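Local coordinates for synaptonemal complex protein 2 (PDB 5IWZ) that is a major component of the axial and lateral elements of synaptonemal complexes in meiotic prophase and is required for inserting SYCP3 into them and for normal synapsis, at residues Glu112-Gln117 with Ser165-Cys170; Tyr344-Arg349 with Asn385-Val390; Leu181-Ile186 with Cys227-Glu232. One frame throughout, in Å; residues are numbered along the deposited sequence.

Contact 1 (Glu112-Gln117 with Ser165-Cys170); sequences EIILNQ and SRVNFC
In the armadillo-repeat-like domain of this protein, I114 and L115 at the end of helix 111-115 pack on R166 and V167, in the turn that leads into helix 169-185. The backbones come nearest at L115 and V167, whose CA atoms are 5.8 Å apart. Two layers make up the contact.

The inner layer is aliphatic. I114 reaches over with its CG2 branch, which lies 3.8 Å from CG1 of V167. That branch of I114 stands anti to its own backbone N and beside the carbonyl carbon, while CG1 takes the place next to N (chi1 -75°). V167 CG2 lies a little further from the same I114 methyl. Both residues are buried and both also touch L161 of helix 144-163. I114 rests on I129 of helix 123-141 as well.

The outer layer is L115 against R166. The methyl CD2 of L115 sits over the centre of one guanidinium face, 3.8 Å above the plane of R166. L115 CD2 also lies 3.8 Å from R166 CB. The arginine chain bends at chi3 (-65°), and this brings its flat end back over the leucine. The other methyl, CD1 of L115, approaches the terminal nitrogens, at 3.9 Å from R166 NH1. Replacing L115 with an alanine would probably leave that guanidinium face and R166 CB without their methyl partners.

Further along, N168 N-caps helix 169-185: its OD1 accepts from C170 N at 2.8 Å, with the donor above the carbonyl plane.

L115 offers R166 only methyl groups, one of them centred over the guanidinium face. The guanidinium charge is answered instead by D164, through a salt bridge from NH2, so this contact joins an apolar layer to a polar surface pair.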
loop_
_atom_site.group_PDB
_atom_site.type_symbol
_atom_site.label_atom_id
_atom_site.label_comp_id
_atom_site.label_asym_id
_atom_site.label_seq_id
_atom_site.Cartn_x
_atom_site.Cartn_y
_atom_site.Cartn_z
ATOM N N GLU A 112 10.224 -1.220 14.689
ATOM C CA GLU A 112 10.930 -0.035 15.168
ATOM C C GLU A 112 11.294 0.894 14.013
ATOM O O GLU A 112 11.169 2.118 14.122
ATOM C CB GLU A 112 12.177 -0.459 15.948
ATOM C CG GLU A 112 12.956 0.690 16.558
ATOM C CD GLU A 112 14.120 0.229 17.437
ATOM O OE1 GLU A 112 13.909 -0.660 18.292
ATOM O OE2 GLU A 112 15.241 0.760 17.269
ATOM N N ILE A 113 11.732 0.323 12.893
ATOM C CA ILE A 113 12.043 1.108 11.704
ATOM C C ILE A 113 10.778 1.740 11.134
ATOM O O ILE A 113 10.760 2.924 10.773
ATOM C CB ILE A 113 12.738 0.216 10.658
ATOM C CG1 ILE A 113 14.182 -0.094 11.079
ATOM C CG2 ILE A 113 12.673 0.853 9.285
ATOM C CD1 ILE A 113 14.786 -1.298 10.366
ATOM N N ILE A 114 9.719 0.938 10.999
ATOM C CA ILE A 114 8.443 1.419 10.473
ATOM C C ILE A 114 7.945 2.612 11.280
ATOM O O ILE A 114 7.401 3.573 10.723
ATOM C CB ILE A 114 7.417 0.268 10.469
ATOM C CG1 ILE A 114 7.712 -0.697 9.329
ATOM C CG2 ILE A 114 5.990 0.793 10.387
ATOM C CD1 ILE A 114 7.272 -2.118 9.614
ATOM N N LEU A 115 8.143 2.585 12.598
ATOM C CA LEU A 115 7.642 3.685 13.411
ATOM C C LEU A 115 8.486 4.946 13.240
ATOM O O LEU A 115 8.003 5.950 12.705
ATOM C CB LEU A 115 7.573 3.278 14.877
ATOM C CG LEU A 115 6.457 2.257 15.119
ATOM C CD1 LEU A 115 6.570 1.661 16.502
ATOM C CD2 LEU A 115 5.084 2.875 14.902
ATOM N N ASN A 116 9.751 4.901 13.658
ATOM C CA ASN A 116 10.600 6.088 13.726
ATOM C C ASN A 116 10.901 6.708 12.360
ATOM O O ASN A 116 11.801 7.548 12.247
ATOM C CB ASN A 116 11.905 5.751 14.447
ATOM N N GLN A 117 10.167 6.310 11.323
ATOM C CA GLN A 117 10.293 6.932 10.013
ATOM C C GLN A 117 8.920 7.357 9.512
ATOM O O GLN A 117 8.246 8.155 10.160
ATOM C CB GLN A 117 10.961 5.983 9.015
ATOM N N SER A 165 -2.092 4.549 14.026
ATOM C CA SER A 165 -2.009 5.875 13.420
ATOM C C SER A 165 -0.583 6.391 13.331
ATOM O O SER A 165 -0.343 7.367 12.616
ATOM C CB SER A 165 -2.875 6.875 14.194
ATOM O OG SER A 165 -2.331 7.166 15.469
ATOM N N ARG A 166 0.373 5.747 14.004
ATOM C CA ARG A 166 1.752 6.210 13.936
ATOM C C ARG A 166 2.429 5.868 12.616
ATOM O O ARG A 166 3.441 6.491 12.284
ATOM C CB ARG A 166 2.551 5.634 15.109
ATOM C CG ARG A 166 2.002 6.033 16.472
ATOM C CD ARG A 166 2.727 5.321 17.597
ATOM N NE ARG A 166 2.487 3.884 17.545
ATOM C CZ ARG A 166 3.167 2.988 18.247
ATOM N NH1 ARG A 166 4.134 3.379 19.063
ATOM N NH2 ARG A 166 2.885 1.699 18.127
ATOM N N VAL A 167 1.888 4.926 11.839
ATOM C CA VAL A 167 2.574 4.399 10.659
ATOM C C VAL A 167 2.291 5.283 9.453
ATOM O O VAL A 167 1.140 5.678 9.217
ATOM C CB VAL A 167 2.144 2.942 10.386
ATOM C CG1 VAL A 167 2.837 2.401 9.138
ATOM C CG2 VAL A 167 2.421 2.065 11.598
ATOM N N ASN A 168 3.337 5.576 8.670
ATOM C CA ASN A 168 3.178 6.383 7.465
ATOM C C ASN A 168 2.123 5.789 6.537
ATOM O O ASN A 168 2.073 4.571 6.331
ATOM C CB ASN A 168 4.498 6.486 6.705
ATOM C CG ASN A 168 4.335 7.211 5.389
ATOM O OD1 ASN A 168 4.246 6.592 4.328
ATOM N ND2 ASN A 168 4.248 8.534 5.457
ATOM N N PHE A 169 1.310 6.670 5.926
ATOM C CA PHE A 169 0.164 6.188 5.152
ATOM C C PHE A 169 0.592 5.328 3.968
ATOM O O PHE A 169 -0.139 4.409 3.586
ATOM C CB PHE A 169 -0.709 7.354 4.664
ATOM C CG PHE A 169 -0.092 8.163 3.543
ATOM C CD1 PHE A 169 0.814 9.183 3.825
ATOM C CD2 PHE A 169 -0.434 7.920 2.215
ATOM C CE1 PHE A 169 1.378 9.955 2.800
ATOM C CE2 PHE A 169 0.107 8.692 1.180
ATOM C CZ PHE A 169 1.027 9.712 1.475
ATOM N N CYS A 170 1.762 5.606 3.369
ATOM C CA CYS A 170 2.195 4.817 2.213
ATOM C C CYS A 170 2.500 3.373 2.596
ATOM O O CYS A 170 2.316 2.460 1.784
ATOM C CB CYS A 170 3.439 5.430 1.558
ATOM S SG CYS A 170 3.224 7.103 0.879
#

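Contact 2 (Tyr344-Arg349 with Asn385-Val390); sequences YNIEVR and NVTKKV
T387 and K388 of helix 383-390 lie against Y344 and I346, on strand 341-349. This strand is last in the five-stranded antiparallel sheet, though the Y344 backbone pairs on its outer side with L394 and H396. This is the Spt16M-like domain, a member of the PH clan. The helix segment runs antiparallel to the strand segment, at 176°, and the two axes are 10.4 Å apart at their closest.

T387 carries the contact. Its methyl CG2 lies over one face of the Y344 ring in a CH-pi contact, 3.6 Å from the ring centroid. T387 CG2 is offset toward the rim, and its closest ring atom is Y344 CZ, at 3.4 Å. T387 turns CG2 to the ring by placing it anti to the backbone N, while OG1 sits beside N (chi1 -57°). The hydroxyl is thereby turned back to its own helix, where it bonds to the carbonyl O of I383. The nearest approach of I346 is CD1 to this T387 OG1, at 4.1 Å.

K388 follows. The phenol oxygen OH of Y344 lies 3.5 Å from K388 CA and 3.8 Å from K388 CB. The amine end of the lysine leads away.

Y344 also packs on L355 and L357 of strand 352-359 and on F391 and L394. The helix therefore meets the strand through a methyl on an aromatic face, and the polar group of T387 is satisfied within the helix.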
loop_
_atom_site.group_PDB
_atom_site.type_symbol
_atom_site.label_atom_id
_atom_site.label_comp_id
_atom_site.label_asym_id
_atom_site.label_seq_id
_atom_site.Cartn_x
_atom_site.Cartn_y
_atom_site.Cartn_z
ATOM N N TYR A 344 0.803 26.355 -5.282
ATOM C CA TYR A 344 -0.492 26.353 -5.941
ATOM C C TYR A 344 -1.132 27.720 -5.829
ATOM O O TYR A 344 -0.769 28.537 -4.978
ATOM C CB TYR A 344 -1.426 25.294 -5.348
ATOM C CG TYR A 344 -1.941 25.574 -3.953
ATOM C CD1 TYR A 344 -3.137 26.278 -3.747
ATOM C CD2 TYR A 344 -1.267 25.089 -2.842
ATOM C CE1 TYR A 344 -3.619 26.503 -2.462
ATOM C CE2 TYR A 344 -1.736 25.300 -1.567
ATOM C CZ TYR A 344 -2.909 26.007 -1.370
ATOM O OH TYR A 344 -3.359 26.217 -0.072
ATOM N N ASN A 345 -2.121 27.953 -6.679
ATOM C CA ASN A 345 -2.965 29.126 -6.512
ATOM C C ASN A 345 -4.400 28.771 -6.877
ATOM O O ASN A 345 -4.669 27.759 -7.529
ATOM C CB ASN A 345 -2.461 30.323 -7.340
ATOM C CG ASN A 345 -2.699 30.162 -8.811
ATOM O OD1 ASN A 345 -3.755 30.543 -9.327
ATOM N ND2 ASN A 345 -1.704 29.628 -9.516
ATOM N N ILE A 346 -5.320 29.624 -6.433
ATOM C CA ILE A 346 -6.753 29.467 -6.652
ATOM C C ILE A 346 -7.278 30.795 -7.179
ATOM O O ILE A 346 -6.978 31.851 -6.610
ATOM C CB ILE A 346 -7.485 29.057 -5.357
ATOM C CG1 ILE A 346 -6.958 27.715 -4.852
ATOM C CG2 ILE A 346 -9.035 29.028 -5.555
ATOM C CD1 ILE A 346 -7.393 27.369 -3.439
ATOM N N GLU A 347 -8.025 30.745 -8.281
ATOM C CA GLU A 347 -8.552 31.932 -8.940
ATOM C C GLU A 347 -9.986 31.658 -9.362
ATOM O O GLU A 347 -10.335 30.529 -9.717
ATOM C CB GLU A 347 -7.714 32.334 -10.175
ATOM C CG GLU A 347 -7.343 31.162 -11.093
ATOM C CD GLU A 347 -6.448 31.555 -12.275
ATOM O OE1 GLU A 347 -6.933 32.268 -13.189
ATOM O OE2 GLU A 347 -5.263 31.142 -12.299
ATOM N N VAL A 348 -10.809 32.707 -9.333
ATOM C CA VAL A 348 -12.202 32.639 -9.766
ATOM C C VAL A 348 -12.326 33.368 -11.095
ATOM O O VAL A 348 -12.000 34.557 -11.190
ATOM C CB VAL A 348 -13.155 33.243 -8.722
ATOM C CG1 VAL A 348 -14.597 33.040 -9.159
ATOM C CG2 VAL A 348 -12.934 32.601 -7.377
ATOM N N ARG A 349 -12.784 32.665 -12.125
ATOM C CA ARG A 349 -13.042 33.300 -13.409
ATOM C C ARG A 349 -14.203 32.589 -14.090
ATOM O O ARG A 349 -14.300 31.364 -14.033
ATOM C CB ARG A 349 -11.797 33.280 -14.310
ATOM N N ASN A 385 -10.108 26.934 1.678
ATOM C CA ASN A 385 -9.830 26.505 3.043
ATOM C C ASN A 385 -9.516 25.018 3.137
ATOM O O ASN A 385 -8.692 24.624 3.968
ATOM C CB ASN A 385 -10.986 26.887 3.962
ATOM C CG ASN A 385 -11.052 28.386 4.195
ATOM O OD1 ASN A 385 -12.131 28.968 4.235
ATOM N ND2 ASN A 385 -9.890 29.020 4.335
ATOM N N VAL A 386 -10.109 24.182 2.283
ATOM C CA VAL A 386 -9.730 22.769 2.288
ATOM C C VAL A 386 -8.303 22.577 1.765
ATOM O O VAL A 386 -7.528 21.794 2.322
ATOM C CB VAL A 386 -10.741 21.934 1.484
ATOM C CG1 VAL A 386 -10.276 20.491 1.423
ATOM C CG2 VAL A 386 -12.122 21.999 2.133
ATOM N N THR A 387 -7.933 23.267 0.682
ATOM C CA THR A 387 -6.618 23.008 0.089
ATOM C C THR A 387 -5.492 23.316 1.074
ATOM O O THR A 387 -4.478 22.608 1.107
ATOM C CB THR A 387 -6.433 23.794 -1.208
ATOM O OG1 THR A 387 -7.479 23.456 -2.124
ATOM C CG2 THR A 387 -5.100 23.417 -1.873
ATOM N N LYS A 388 -5.667 24.330 1.925
ATOM C CA LYS A 388 -4.596 24.687 2.848
ATOM C C LYS A 388 -4.439 23.681 3.980
ATOM O O LYS A 388 -3.399 23.691 4.649
ATOM C CB LYS A 388 -4.812 26.097 3.403
ATOM C CG LYS A 388 -5.877 26.205 4.464
ATOM C CD LYS A 388 -6.519 27.592 4.462
ATOM C CE LYS A 388 -5.528 28.689 4.805
ATOM N NZ LYS A 388 -6.204 30.024 4.747
ATOM N N LYS A 389 -5.416 22.786 4.170
ATOM C CA LYS A 389 -5.278 21.691 5.128
ATOM C C LYS A 389 -4.400 20.559 4.600
ATOM O O LYS A 389 -3.804 19.824 5.398
ATOM C CB LYS A 389 -6.655 21.126 5.500
ATOM C CG LYS A 389 -7.645 22.143 6.093
ATOM C CD LYS A 389 -8.938 21.468 6.544
ATOM C CE LYS A 389 -10.178 22.310 6.231
ATOM N NZ LYS A 389 -10.325 23.525 7.078
ATOM N N VAL A 390 -4.302 20.374 3.286
ATOM C CA VAL A 390 -3.458 19.312 2.741
ATOM C C VAL A 390 -2.120 19.846 2.236
ATOM O O VAL A 390 -1.085 19.195 2.416
ATOM C CB VAL A 390 -4.201 18.511 1.645
ATOM C CG1 VAL A 390 -5.527 17.992 2.190
ATOM C CG2 VAL A 390 -4.438 19.328 0.406
#

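Contact 3 (Leu181-Ile186 with Cys227-Glu232); sequences LMLDRI and CRMTTE
L183 and D184, near the end of helix 169-185, meet R228 and M229, late in helix 216-229. Two helix ends pack here in the alpha-helical region of the chain; helix 169-185 belongs to the armadillo-repeat-like domain. The backbones come nearest at L183 and R228, with CA atoms 6.7 Å apart.

The tight part is built on L183. Its methyl CD1 touches CG of M229 at 3.8 Å, and the second methyl, CD2, lies 4.0 Å from the same M229 CG. L183 CB lies 3.9 Å from R228 CD, so the leucine packs on the aliphatic part of the arginine as well as on the methionine. M229 also touches M203 of helix 197-212, which extends this apolar patch to a third helix.

The other side is exposed and polar. The chain of R228 bends at chi3 (101°), and this carries its guanidinium past L183 to D184. D184 OD1 and R228 NH2 are placed as a salt bridge, but they lie too close together in the model, so its geometry is doubtful. As modelled, the carboxylate and guanidinium planes stand 86° apart. E224, on the same helix as R228, makes a second salt bridge, and it does so through R228 NH1.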
loop_
_atom_site.group_PDB
_atom_site.type_symbol
_atom_site.label_atom_id
_atom_site.label_comp_id
_atom_site.label_asym_id
_atom_site.label_seq_id
_atom_site.Cartn_x
_atom_site.Cartn_y
_atom_site.Cartn_z
ATOM N N LEU A 181 -5.474 -8.381 -1.768
ATOM C CA LEU A 181 -5.083 -9.372 -2.764
ATOM C C LEU A 181 -5.094 -10.782 -2.183
ATOM O O LEU A 181 -5.568 -11.722 -2.832
ATOM C CB LEU A 181 -3.698 -9.007 -3.310
ATOM C CG LEU A 181 -3.022 -9.911 -4.331
ATOM C CD1 LEU A 181 -3.677 -9.725 -5.687
ATOM C CD2 LEU A 181 -1.541 -9.571 -4.404
ATOM N N MET A 182 -4.597 -10.951 -0.958
ATOM C CA MET A 182 -4.593 -12.277 -0.346
ATOM C C MET A 182 -6.012 -12.765 -0.081
ATOM O O MET A 182 -6.332 -13.941 -0.300
ATOM C CB MET A 182 -3.791 -12.251 0.954
ATOM C CG MET A 182 -2.331 -11.892 0.744
ATOM S SD MET A 182 -1.252 -12.114 2.173
ATOM C CE MET A 182 -2.107 -11.285 3.490
ATOM N N LEU A 183 -6.876 -11.877 0.404
ATOM C CA LEU A 183 -8.257 -12.270 0.618
ATOM C C LEU A 183 -8.948 -12.576 -0.703
ATOM O O LEU A 183 -9.851 -13.413 -0.739
ATOM C CB LEU A 183 -8.984 -11.175 1.386
ATOM C CG LEU A 183 -8.404 -10.805 2.751
ATOM C CD1 LEU A 183 -9.055 -9.530 3.259
ATOM C CD2 LEU A 183 -8.627 -11.943 3.738
ATOM N N ASP A 184 -8.500 -11.946 -1.800
ATOM C CA ASP A 184 -9.181 -12.091 -3.088
ATOM C C ASP A 184 -9.173 -13.533 -3.581
ATOM O O ASP A 184 -10.183 -14.019 -4.099
ATOM C CB ASP A 184 -8.540 -11.185 -4.142
ATOM C CG ASP A 184 -9.322 -11.174 -5.452
ATOM O OD1 ASP A 184 -10.567 -11.158 -5.372
ATOM O OD2 ASP A 184 -8.708 -11.177 -6.547
ATOM N N ARG A 185 -8.038 -14.224 -3.462
ATOM C CA ARG A 185 -7.985 -15.602 -3.941
ATOM C C ARG A 185 -8.849 -16.521 -3.080
ATOM O O ARG A 185 -9.618 -17.340 -3.601
ATOM C CB ARG A 185 -6.536 -16.089 -3.985
ATOM C CG ARG A 185 -6.395 -17.587 -4.218
ATOM C CD ARG A 185 -6.238 -18.331 -2.901
ATOM N NE ARG A 185 -6.251 -19.784 -3.060
ATOM C CZ ARG A 185 -7.180 -20.588 -2.552
ATOM N NH1 ARG A 185 -8.183 -20.085 -1.849
ATOM N NH2 ARG A 185 -7.106 -21.899 -2.743
ATOM N N ILE A 186 -8.739 -16.396 -1.760
ATOM C CA ILE A 186 -9.459 -17.258 -0.827
ATOM C C ILE A 186 -10.974 -17.121 -0.998
ATOM O O ILE A 186 -11.714 -18.107 -0.899
ATOM C CB ILE A 186 -9.038 -16.953 0.628
ATOM C CG1 ILE A 186 -9.149 -18.206 1.500
ATOM C CG2 ILE A 186 -9.886 -15.833 1.209
ATOM C CD1 ILE A 186 -8.052 -19.229 1.255
ATOM N N CYS A 227 -15.445 -6.024 4.046
ATOM C CA CYS A 227 -16.486 -6.696 3.270
ATOM C C CYS A 227 -16.010 -8.027 2.690
ATOM O O CYS A 227 -16.826 -8.936 2.492
ATOM C CB CYS A 227 -17.005 -5.769 2.163
ATOM S SG CYS A 227 -17.928 -4.313 2.794
ATOM N N ARG A 228 -14.713 -8.170 2.422
ATOM C CA ARG A 228 -14.190 -9.463 1.993
ATOM C C ARG A 228 -14.204 -10.478 3.131
ATOM O O ARG A 228 -14.374 -11.677 2.885
ATOM C CB ARG A 228 -12.765 -9.324 1.455
ATOM C CG ARG A 228 -12.605 -8.416 0.247
ATOM C CD ARG A 228 -11.196 -8.522 -0.363
ATOM N NE ARG A 228 -11.282 -9.381 -1.530
ATOM C CZ ARG A 228 -11.320 -8.947 -2.776
ATOM N NH1 ARG A 228 -11.216 -7.649 -3.036
ATOM N NH2 ARG A 228 -11.439 -9.822 -3.762
ATOM N N MET A 229 -14.031 -10.028 4.372
ATOM C CA MET A 229 -13.968 -10.927 5.523
ATOM C C MET A 229 -15.315 -11.148 6.208
ATOM O O MET A 229 -15.373 -11.935 7.160
ATOM C CB MET A 229 -12.956 -10.408 6.558
ATOM C CG MET A 229 -11.524 -10.324 6.029
ATOM S SD MET A 229 -10.284 -10.070 7.320
ATOM C CE MET A 229 -10.742 -8.432 7.903
ATOM N N THR A 230 -16.390 -10.485 5.770
ATOM C CA THR A 230 -17.696 -10.659 6.399
ATOM C C THR A 230 -18.805 -10.686 5.355
ATOM O O THR A 230 -18.782 -9.929 4.376
ATOM C CB THR A 230 -18.005 -9.550 7.428
ATOM O OG1 THR A 230 -17.833 -8.255 6.840
ATOM C CG2 THR A 230 -17.120 -9.675 8.643
ATOM N N THR A 231 -19.791 -11.546 5.589
ATOM C CA THR A 231 -20.889 -11.692 4.651
ATOM C C THR A 231 -21.782 -10.459 4.693
ATOM O O THR A 231 -21.861 -9.754 5.706
ATOM C CB THR A 231 -21.717 -12.937 4.978
ATOM O OG1 THR A 231 -22.653 -12.617 6.010
ATOM C CG2 THR A 231 -20.813 -14.058 5.474
ATOM N N GLU A 232 -22.459 -10.202 3.573
ATOM C CA GLU A 232 -23.451 -9.134 3.553
ATOM C C GLU A 232 -24.487 -9.318 4.667
ATOM O O GLU A 232 -24.893 -8.344 5.313
ATOM C CB GLU A 232 -24.111 -9.070 2.175
ATOM C CG GLU A 232 -24.734 -7.721 1.848
ATOM C CD GLU A 232 -24.991 -7.521 0.354
ATOM O OE1 GLU A 232 -25.875 -6.703 0.005
ATOM O OE2 GLU A 232 -24.300 -8.168 -0.467
#

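In the fold
This piece of the longer protein holds an armadillo-repeat-like and a Spt16M-like domain. Contacts 1 and 3 both involve helix 169-185, contact 1 in the turn just before it, contact 3 near its far end, with centres about 26 Å apart. Contact 2 lies in the Spt16M-like domain, its centre about 29 Å from that of contact 1. Contacts 1 and 2 are partly buried, whereas contact 3 is a surface contact. The paired elements differ in kind: contact 1 a helix end and a turn, contact 2 a helix and a strand, contact 3 two helix ends. Contacts 1 and 3 pair leucine with arginine, but only contact 3 adds a carboxylate across the interface. Contact 2 uses an aromatic face instead.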